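Local coordinates for N-formylglutamate amidohydrolase (PDB 2Q7S), which probably acts as a zinc-dependent amidohydrolase on N-formylglutamate or a related substrate, and holds a zinc ion, at residues L73-F77 and Y148-L152; R79-D83 and G115-S119. All coordinates share one frame; numbering follows the deposited sequence.

Contact 1 of 2, residues L73-F77 and Y148-L152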
ATOM      1  N   LEU A  73      -1.259  -2.614  -9.831  1.00 11.74           N
ATOM      2  CA  LEU A  73      -1.960  -3.662  -9.117  1.00 13.79           C
ATOM      3  C   LEU A  73      -2.763  -3.157  -7.878  1.00 13.35           C
ATOM      4  O   LEU A  73      -2.274  -2.416  -7.051  1.00 13.79           O
ATOM      5  CB  LEU A  73      -0.962  -4.720  -8.684  1.00 11.54           C
ATOM      6  CG  LEU A  73      -1.450  -5.864  -7.738  1.00 16.31           C
ATOM      7  CD1 LEU A  73      -2.431  -6.872  -8.433  1.00 13.08           C
ATOM      8  CD2 LEU A  73      -0.267  -6.620  -7.194  1.00 12.29           C
ATOM      9  N   ALA A  74      -4.013  -3.605  -7.756  1.00 15.11           N
ATOM     10  CA  ALA A  74      -4.798  -3.225  -6.599  1.00 16.75           C
ATOM     11  C   ALA A  74      -5.648  -4.365  -6.030  1.00 15.47           C
ATOM     12  O   ALA A  74      -6.308  -5.091  -6.787  1.00 18.49           O
ATOM     13  CB  ALA A  74      -5.648  -2.015  -6.951  1.00 14.89           C
ATOM     14  N   ALA A  75      -5.645  -4.495  -4.697  1.00 15.41           N
ATOM     15  CA  ALA A  75      -6.488  -5.475  -3.978  1.00 16.66           C
ATOM     16  C   ALA A  75      -7.988  -5.154  -4.012  1.00 13.53           C
ATOM     17  O   ALA A  75      -8.387  -3.995  -3.883  1.00 15.01           O
ATOM     18  CB  ALA A  75      -6.044  -5.615  -2.522  1.00 13.53           C
ATOM     19  N   THR A  76      -8.830  -6.163  -4.184  1.00 14.85           N
ATOM     20  CA  THR A  76     -10.282  -5.937  -4.171  1.00 16.46           C
ATOM     21  C   THR A  76     -10.868  -6.343  -2.799  1.00 17.03           C
ATOM     22  O   THR A  76     -11.947  -5.905  -2.410  1.00 18.93           O
ATOM     23  CB  THR A  76     -11.034  -6.696  -5.308  1.00 17.63           C
ATOM     24  OG1 THR A  76     -10.694  -8.060  -5.246  1.00 17.36           O
ATOM     25  CG2 THR A  76     -10.688  -6.186  -6.719  1.00 12.80           C
ATOM     26  N   PHE A  77     -10.128  -7.168  -2.071  1.00 19.16           N
ATOM     27  CA  PHE A  77     -10.508  -7.568  -0.729  1.00 18.11           C
ATOM     28  C   PHE A  77     -10.022  -6.526   0.260  1.00 17.28           C
ATOM     29  O   PHE A  77      -9.043  -5.823  -0.027  1.00 13.06           O
ATOM     30  CB  PHE A  77      -9.934  -8.922  -0.369  1.00 15.97           C
ATOM     31  CG  PHE A  77      -8.471  -9.028  -0.560  1.00 21.69           C
ATOM     32  CD1 PHE A  77      -7.956  -9.384  -1.825  1.00 17.27           C
ATOM     33  CD2 PHE A  77      -7.586  -8.773   0.487  1.00 11.84           C
ATOM     34  CE1 PHE A  77      -6.652  -9.427  -2.061  1.00 16.19           C
ATOM     35  CE2 PHE A  77      -6.232  -8.861   0.243  1.00 10.98           C
ATOM     36  CZ  PHE A  77      -5.763  -9.204  -1.004  1.00 20.12           C
ATOM     37  N   TYR A 148      -2.644 -12.086  -5.002  1.00 14.38           N
ATOM     38  CA  TYR A 148      -2.193 -10.725  -5.008  1.00 13.84           C
ATOM     39  C   TYR A 148      -0.675 -10.680  -5.075  1.00 15.06           C
ATOM     40  O   TYR A 148      -0.093 -10.004  -5.943  1.00 11.60           O
ATOM     41  CB  TYR A 148      -2.694  -9.967  -3.773  1.00 13.72           C
ATOM     42  CG  TYR A 148      -2.279  -8.502  -3.764  1.00 16.59           C
ATOM     43  CD1 TYR A 148      -3.081  -7.539  -4.346  1.00 17.57           C
ATOM     44  CD2 TYR A 148      -1.075  -8.093  -3.193  1.00 14.10           C
ATOM     45  CE1 TYR A 148      -2.702  -6.196  -4.361  1.00 15.93           C
ATOM     46  CE2 TYR A 148      -0.725  -6.755  -3.162  1.00 12.22           C
ATOM     47  CZ  TYR A 148      -1.528  -5.819  -3.781  1.00 16.61           C
ATOM     48  OH  TYR A 148      -1.188  -4.476  -3.790  1.00 18.83           O
ATOM     49  N   HIS A 149      -0.005 -11.381  -4.164  1.00 13.19           N
ATOM     50  CA  HIS A 149       1.458 -11.329  -4.163  1.00 16.04           C
ATOM     51  C   HIS A 149       2.141 -11.983  -5.361  1.00 16.36           C
ATOM     52  O   HIS A 149       3.133 -11.418  -5.902  1.00 14.33           O
ATOM     53  CB  HIS A 149       2.059 -11.770  -2.816  1.00 16.92           C
ATOM     54  CG  HIS A 149       2.292 -10.599  -1.936  1.00 27.50           C
ATOM     55  ND1 HIS A 149       3.496  -9.935  -1.904  1.00 27.12           N
ATOM     56  CD2 HIS A 149       1.422  -9.848  -1.212  1.00 37.08           C
ATOM     57  CE1 HIS A 149       3.373  -8.851  -1.150  1.00 42.57           C
ATOM     58  NE2 HIS A 149       2.121  -8.762  -0.734  1.00 26.58           N
ATOM     59  N   ALA A 150       1.603 -13.096  -5.848  1.00 16.99           N
ATOM     60  CA  ALA A 150       2.080 -13.653  -7.142  1.00 17.80           C
ATOM     61  C   ALA A 150       2.010 -12.613  -8.301  1.00 18.08           C
ATOM     62  O   ALA A 150       2.942 -12.533  -9.125  1.00 14.70           O
ATOM     63  CB  ALA A 150       1.336 -14.928  -7.529  1.00 18.96           C
ATOM     64  N   ALA A 151       0.951 -11.800  -8.323  1.00 17.10           N
ATOM     65  CA  ALA A 151       0.748 -10.799  -9.407  1.00 19.16           C
ATOM     66  C   ALA A 151       1.814  -9.736  -9.253  1.00 18.35           C
ATOM     67  O   ALA A 151       2.407  -9.332 -10.249  1.00 15.29           O
ATOM     68  CB  ALA A 151      -0.629 -10.156  -9.346  1.00 16.67           C
ATOM     69  N   LEU A 152       2.057  -9.297  -8.005  1.00 21.22           N
ATOM     70  CA  LEU A 152       3.119  -8.280  -7.704  1.00 19.59           C
ATOM     71  C   LEU A 152       4.497  -8.798  -8.097  1.00 19.54           C
ATOM     72  O   LEU A 152       5.267  -8.109  -8.764  1.00 18.60           O
ATOM     73  CB  LEU A 152       3.120  -7.844  -6.247  1.00 18.77           C
ATOM     74  CG  LEU A 152       4.108  -6.731  -5.817  1.00 22.25           C
ATOM     75  CD1 LEU A 152       3.897  -5.408  -6.644  1.00 13.73           C
ATOM     76  CD2 LEU A 152       4.005  -6.479  -4.356  1.00 18.73           C
TER

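Contact 2 of 2, residues R79-D83 and G115-S119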
ATOM      1  N   ARG A  79      -8.134  -4.903   3.447  1.00 12.21           N
ATOM      2  CA  ARG A  79      -6.930  -5.163   4.214  1.00 13.45           C
ATOM      3  C   ARG A  79      -7.196  -5.606   5.647  1.00 15.39           C
ATOM      4  O   ARG A  79      -6.310  -6.242   6.237  1.00 14.09           O
ATOM      5  CB  ARG A  79      -5.983  -3.960   4.193  1.00 13.81           C
ATOM      6  CG  ARG A  79      -6.439  -2.769   4.928  1.00 14.65           C
ATOM      7  CD  ARG A  79      -5.961  -2.748   6.350  1.00 24.59           C
ATOM      8  NE  ARG A  79      -4.547  -2.479   6.550  1.00 22.62           N
ATOM      9  CZ  ARG A  79      -3.986  -1.295   6.793  1.00 30.39           C
ATOM     10  NH1 ARG A  79      -4.696  -0.182   6.813  1.00 40.76           N
ATOM     11  NH2 ARG A  79      -2.685  -1.229   7.014  1.00 30.75           N
ATOM     12  N   VAL A  80      -8.367  -5.210   6.203  1.00 14.75           N
ATOM     13  CA  VAL A  80      -8.812  -5.646   7.525  0.50 16.61           C
ATOM     14  C   VAL A  80      -9.241  -7.119   7.537  1.00 16.19           C
ATOM     15  O   VAL A  80      -9.418  -7.709   8.609  1.00 17.86           O
ATOM     16  CB  VAL A  80      -9.977  -4.778   8.057  0.50 15.85           C
ATOM     17  CG1 VAL A  80     -10.471  -5.321   9.384  0.50 17.89           C
ATOM     18  CG2 VAL A  80      -9.529  -3.316   8.195  0.50 16.14           C
ATOM     19  N   TYR A  81      -9.420  -7.697   6.352  1.00 15.71           N
ATOM     20  CA  TYR A  81      -9.681  -9.134   6.184  1.00 16.01           C
ATOM     21  C   TYR A  81      -8.383  -9.922   6.090  1.00 17.25           C
ATOM     22  O   TYR A  81      -8.148 -10.891   6.840  1.00 14.45           O
ATOM     23  CB  TYR A  81     -10.524  -9.350   4.953  1.00 13.56           C
ATOM     24  CG  TYR A  81     -10.940 -10.774   4.665  1.00 18.43           C
ATOM     25  CD1 TYR A  81     -11.934 -11.405   5.423  1.00 15.62           C
ATOM     26  CD2 TYR A  81     -10.380 -11.477   3.602  1.00 18.81           C
ATOM     27  CE1 TYR A  81     -12.360 -12.692   5.124  1.00 17.82           C
ATOM     28  CE2 TYR A  81     -10.773 -12.789   3.329  1.00 21.40           C
ATOM     29  CZ  TYR A  81     -11.779 -13.377   4.064  1.00 16.18           C
ATOM     30  OH  TYR A  81     -12.196 -14.658   3.772  1.00 20.88           O
ATOM     31  N   ILE A  82      -7.533  -9.518   5.152  1.00 13.67           N
ATOM     32  CA  ILE A  82      -6.150  -9.901   5.181  1.00 13.16           C
ATOM     33  C   ILE A  82      -5.342  -8.813   4.526  1.00 11.91           C
ATOM     34  O   ILE A  82      -5.777  -8.215   3.549  1.00 11.38           O
ATOM     35  CB  ILE A  82      -5.923 -11.287   4.561  1.00 16.49           C
ATOM     36  CG1 ILE A  82      -4.468 -11.727   4.761  1.00 11.96           C
ATOM     37  CG2 ILE A  82      -6.410 -11.360   3.107  1.00 12.90           C
ATOM     38  CD1 ILE A  82      -4.235 -13.278   4.422  1.00  9.01           C
ATOM     39  N   ASP A  83      -4.190  -8.521   5.102  1.00 12.73           N
ATOM     40  CA  ASP A  83      -3.407  -7.344   4.715  1.00 14.61           C
ATOM     41  C   ASP A  83      -2.229  -7.791   3.862  1.00 15.00           C
ATOM     42  O   ASP A  83      -1.264  -8.299   4.422  1.00 14.32           O
ATOM     43  CB  ASP A  83      -2.871  -6.650   5.946  1.00 13.68           C
ATOM     44  CG  ASP A  83      -2.183  -5.366   5.636  1.00 15.93           C
ATOM     45  OD1 ASP A  83      -1.769  -5.152   4.474  1.00 16.04           O
ATOM     46  OD2 ASP A  83      -2.084  -4.536   6.568  1.00 14.67           O
ATOM     47  N   GLY A 115      -1.771  -5.981  12.088  1.00 20.45           N
ATOM     48  CA  GLY A 115      -1.122  -7.245  11.580  1.00 18.60           C
ATOM     49  C   GLY A 115      -1.654  -7.835  10.286  1.00 18.48           C
ATOM     50  O   GLY A 115      -2.516  -7.266   9.666  1.00 15.40           O
ATOM     51  N   LEU A 116      -1.132  -8.996   9.855  1.00 18.36           N
ATOM     52  CA  LEU A 116      -1.620  -9.646   8.648  1.00 16.01           C
ATOM     53  C   LEU A 116      -3.134  -9.856   8.692  1.00 16.61           C
ATOM     54  O   LEU A 116      -3.838  -9.637   7.679  1.00 15.61           O
ATOM     55  CB  LEU A 116      -0.906 -10.998   8.433  1.00 15.90           C
ATOM     56  CG  LEU A 116      -1.375 -11.846   7.250  1.00 15.16           C
ATOM     57  CD1 LEU A 116      -0.797 -11.323   5.825  1.00  8.26           C
ATOM     58  CD2 LEU A 116      -1.075 -13.333   7.542  1.00 12.79           C
ATOM     59  N   ILE A 117      -3.595 -10.325   9.859  1.00 15.09           N
ATOM     60  CA  ILE A 117      -4.997 -10.508  10.146  1.00 19.44           C
ATOM     61  C   ILE A 117      -5.391  -9.562  11.292  1.00 20.80           C
ATOM     62  O   ILE A 117      -5.043  -9.779  12.486  1.00 23.58           O
ATOM     63  CB  ILE A 117      -5.299 -11.975  10.552  1.00 20.97           C
ATOM     64  CG1 ILE A 117      -4.681 -12.994   9.562  1.00 20.77           C
ATOM     65  CG2 ILE A 117      -6.805 -12.176  10.769  1.00 22.22           C
ATOM     66  CD1 ILE A 117      -5.296 -13.010   8.089  1.00 16.98           C
ATOM     67  N   TRP A 118      -6.120  -8.512  10.958  1.00 20.46           N
ATOM     68  CA  TRP A 118      -6.626  -7.600  12.010  1.00 21.59           C
ATOM     69  C   TRP A 118      -7.498  -8.297  13.034  1.00 22.51           C
ATOM     70  O   TRP A 118      -8.341  -9.122  12.692  1.00 23.44           O
ATOM     71  CB  TRP A 118      -7.359  -6.428  11.412  1.00 21.92           C
ATOM     72  CG  TRP A 118      -6.450  -5.427  10.802  1.00 20.78           C
ATOM     73  CD1 TRP A 118      -5.296  -5.661  10.124  1.00 20.93           C
ATOM     74  CD2 TRP A 118      -6.640  -4.021  10.789  1.00 24.85           C
ATOM     75  NE1 TRP A 118      -4.735  -4.490   9.714  1.00 22.30           N
ATOM     76  CE2 TRP A 118      -5.549  -3.461  10.116  1.00 23.93           C
ATOM     77  CE3 TRP A 118      -7.632  -3.170  11.303  1.00 25.41           C
ATOM     78  CZ2 TRP A 118      -5.420  -2.083   9.930  1.00 27.48           C
ATOM     79  CZ3 TRP A 118      -7.498  -1.806  11.119  1.00 23.47           C
ATOM     80  CH2 TRP A 118      -6.404  -1.278  10.443  1.00 20.97           C
ATOM     81  N   SER A 119      -7.254  -7.955  14.304  1.00 27.08           N
ATOM     82  CA  SER A 119      -7.922  -8.529  15.490  1.00 26.79           C
ATOM     83  C   SER A 119      -8.903  -7.532  16.141  1.00 29.21           C
ATOM     84  O   SER A 119      -9.855  -7.917  16.878  1.00 28.56           O
ATOM     85  CB  SER A 119      -6.850  -8.908  16.542  1.00 27.32           C
ATOM     86  OG  SER A 119      -5.882  -7.841  16.685  1.00 30.14           O
TER
HETATM   87  O   HOH W   1      -6.058  -7.915   8.148  1.00 20.51           O
HETATM   88  O   HOH W   2      -9.416  -9.608  10.335  1.00 24.85           O

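Contact 1 of 2, residues L73-F77 and Y148-L152
L73 and Y148 both carry CG opposite their backbone N (chi1 172° and -178°), which sends the leucine branches from the strand and the phenol ring from the helix into the same layer. There L73 CD2 sits over one face of the Y148 ring, 3.8 Å from its centroid, a CH-pi contact. The same methyl reaches the helix backbone, 3.6 Å from Y148 O, and lies 3.7 Å from L152 CB, while L73 CD1 leans on A151 CB at 3.9 Å. One leucine thus touches Y148, A151 and L152, which span one turn of the helix. The Y148 ring presents its CE1 edge to the strand backbone, 3.4 Å from A75 N, with A75 CB close by. F77 adds a lighter touch, its CZ 4.2 Å from Y148 CB, and one face of its ring is covered by A75 CB. At the polar end, Y148 OH is hydrogen-bonded to D29 OD2 on strand 26-30, which ties the ring's tip to the sheet. Strand 73-75 and helix 148-152 run nearly antiparallel (171°), their axes coming within 9.3 Å, and helix 134-163 packs on the sheet at strand 71-75, between strands 14-17 and 26-30.

Contact 2 of 2, residues R79-D83 and G115-S119
D83 N donates to L116 O at 2.8 Å, and I82 CA adds a CA-H...O contact to the same oxygen, joining two loops that have no regular strand pairing. Two waters extend this join: one donates to R79 O and L116 O and accepts from W118 N, while the other bridges V80 O and W118 O. Among the side chains, W118 belongs to the residue most covered by the other segment. V80 CG2 lies over its six-membered ring, 3.9 Å from the centroid. R79 bends at chi2 and chi3 (92° and 72°), which brings its guanidinium against the indole: W118 CZ2 lies over one guanidinium face, 3.5 Å from R79 NE, with the two planes 41° apart. R79 NE also forms a salt bridge with D83 OD2 at 3.2 Å, the oxygen lying in the guanidinium plane but being approached from above the carboxylate plane. R79 NH1 is held by G53 O. At the other end, I82 CG1 packs against L116 CD1 (3.8 Å) and I117 CD1, an apolar contact. D83 OD1 accepts from H32 NE2 and from N85 N, so it serves as a second-shell partner that would orient the zinc ligand H32. With the R79 side chain about 4 Å from the bound zinc ion (nearest atoms), the two loops probably form part of the surroundings of the zinc site, whose observed ligands are H32, D55 and H172.

From the N terminus, the chain reaches strand 71-75, passes F77 and enters the loop 79-83. After strand 96-97 it returns as 115-119, where contact 2 closes a loop with 31 residues between its segments, with two strand residues, no helix and some residues not modelled. It then passes strand 132-133 and runs into helix 134-163, whose residues 148-152 close the wider loop of contact 1, so contact 2 is nested inside contact 1. Their centres lie 15 Å apart, yet they meet directly where F77 CE2 packs 3.4 Å from I82 O. Contact 1 joins the long helix to the central sheet; contact 2 joins two loops beside the zinc site.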